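Local coordinates for putative uncharacterized protein PAE0789 (Pyrobaculum aerophilum, PDB 2ZYZ) that is probably a structural subunit of a splicing endonuclease and may bind nucleic acid, at residues 90-93 and 94-98. Sequence-based numbering, arbitrary orientation.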
loop_
_atom_site.group_PDB
_atom_site.type_symbol
_atom_site.label_atom_id
_atom_site.label_comp_id
_atom_site.label_asym_id
_atom_site.label_seq_id
_atom_site.Cartn_x
_atom_site.Cartn_y
_atom_site.Cartn_z
ATOM N N LEU C 90 -8.077 -11.269 -10.581
ATOM C CA LEU C 90 -8.567 -10.511 -9.448
ATOM C C LEU C 90 -9.984 -10.033 -9.658
ATOM O O LEU C 90 -10.239 -9.395 -10.611
ATOM C CB LEU C 90 -7.687 -9.312 -9.195
ATOM C CG LEU C 90 -6.181 -9.562 -9.226
ATOM C CD1 LEU C 90 -5.423 -8.345 -9.017
ATOM C CD2 LEU C 90 -5.723 -10.556 -8.365
ATOM N N VAL C 91 -10.875 -10.345 -8.750
ATOM C CA VAL C 91 -12.266 -10.010 -8.946
ATOM C C VAL C 91 -12.787 -9.078 -7.871
ATOM O O VAL C 91 -12.617 -9.338 -6.718
ATOM C CB VAL C 91 -13.147 -11.255 -8.948
ATOM C CG1 VAL C 91 -14.510 -10.938 -9.479
ATOM C CG2 VAL C 91 -12.527 -12.316 -9.723
ATOM N N SER C 92 -13.376 -7.970 -8.282
ATOM C CA SER C 92 -13.900 -7.015 -7.337
ATOM C C SER C 92 -15.159 -7.540 -6.670
ATOM O O SER C 92 -15.712 -8.448 -7.100
ATOM C CB SER C 92 -14.217 -5.702 -8.004
ATOM O OG SER C 92 -15.402 -5.847 -8.657
ATOM N N ASN C 93 -15.633 -6.842 -5.669
ATOM C CA ASN C 93 -16.712 -7.370 -4.856
ATOM C C ASN C 93 -18.006 -7.451 -5.621
ATOM O O ASN C 93 -18.922 -8.157 -5.237
ATOM C CB ASN C 93 -16.909 -6.555 -3.584
ATOM C CG ASN C 93 -17.198 -5.095 -3.858
ATOM O OD1 ASN C 93 -17.646 -4.724 -4.889
ATOM N ND2 ASN C 93 -16.933 -4.276 -2.899
ATOM N N ASP C 94 -18.047 -6.715 -6.716
ATOM C CA ASP C 94 -19.181 -6.699 -7.606
ATOM C C ASP C 94 -18.900 -7.148 -9.059
ATOM O O ASP C 94 -19.657 -6.886 -9.937
ATOM C CB ASP C 94 -19.902 -5.370 -7.538
ATOM C CG ASP C 94 -19.112 -4.249 -8.112
ATOM O OD1 ASP C 94 -18.050 -4.523 -8.617
ATOM O OD2 ASP C 94 -19.554 -3.096 -8.042
ATOM N N GLY C 95 -17.785 -7.832 -9.303
ATOM C CA GLY C 95 -17.638 -8.671 -10.470
ATOM C C GLY C 95 -16.753 -8.198 -11.629
ATOM O O GLY C 95 -16.793 -8.751 -12.685
ATOM N N THR C 96 -15.946 -7.181 -11.403
ATOM C CA THR C 96 -14.991 -6.690 -12.372
ATOM C C THR C 96 -13.676 -7.463 -12.246
ATOM O O THR C 96 -13.211 -7.666 -11.178
ATOM C CB THR C 96 -14.752 -5.200 -12.212
ATOM O OG1 THR C 96 -15.958 -4.488 -12.350
ATOM C CG2 THR C 96 -13.841 -4.693 -13.218
ATOM N N VAL C 97 -13.115 -7.876 -13.372
ATOM C CA VAL C 97 -11.984 -8.748 -13.392
ATOM C C VAL C 97 -10.729 -8.089 -13.967
ATOM O O VAL C 97 -10.791 -7.494 -14.986
ATOM C CB VAL C 97 -12.249 -10.043 -14.166
ATOM C CG1 VAL C 97 -11.123 -10.978 -13.956
ATOM C CG2 VAL C 97 -13.516 -10.666 -13.750
ATOM N N THR C 98 -9.628 -8.208 -13.267
ATOM C CA THR C 98 -8.343 -7.657 -13.657
ATOM C C THR C 98 -7.302 -8.746 -13.531
ATOM O O THR C 98 -7.348 -9.457 -12.606
ATOM C CB THR C 98 -7.938 -6.531 -12.678
ATOM O OG1 THR C 98 -8.944 -5.545 -12.660
ATOM C CG2 THR C 98 -6.647 -5.865 -13.107
HETATM O O HOH W 1 -18.735 -1.956 -5.031
#
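Ser92 and Asp94 meet across the bend that links strands 86-91 and 97-104, and they show how one serine hydroxyl can organise a tight hairpin end. Ser92 OG donates to Asp94 OD1 at 3.0 Å and meets that oxygen almost end-on to its C-O bond. The same OG accepts from Thr96 N at 3.1 Å. With chi1 at 78°, OG is folded back over its own main chain, flanked by N and C, which turns it in over the bend, where both partners can be served. Replacing the serine by an alanine is likely to leave Thr96 N without this acceptor and the Asp94 carboxylate freer to turn. The main chain closes the same bend: Gly95 N bonds to Ser92 O at 3.1 Å, while Ser92 N reaches Thr96 O at 2.9 Å.

Away from this tightly bonded turn comes the non-hydrogen-bonded pair Val91 and Val97, then the hydrogen-bonded pair Leu90 and Thr98, joined by two backbone bonds. The valines touch only lightly, with CG1 of Val91 4.4 Å from CG2 of Val97; they lie on the face covered by helix 23-34, both touching Val28.

The looser, solvent side is that of the Asn93 amide and of exposed Thr96. The amide plane stands 83° from that of the Asp94 carboxylate, and a water lies 3.0 Å from Asn93 OD1 and is only weakly bonded to Asp94 OD2. Another protein chain, by contrast, holds Asp94 O through a hydrogen bond from a basic side chain. With Asn93 and Asp94 at its centre and Gly95 at positive phi (106°), the bend is a type I turn followed by a G1 beta bulge, the classic closure of a 3:5 beta hairpin.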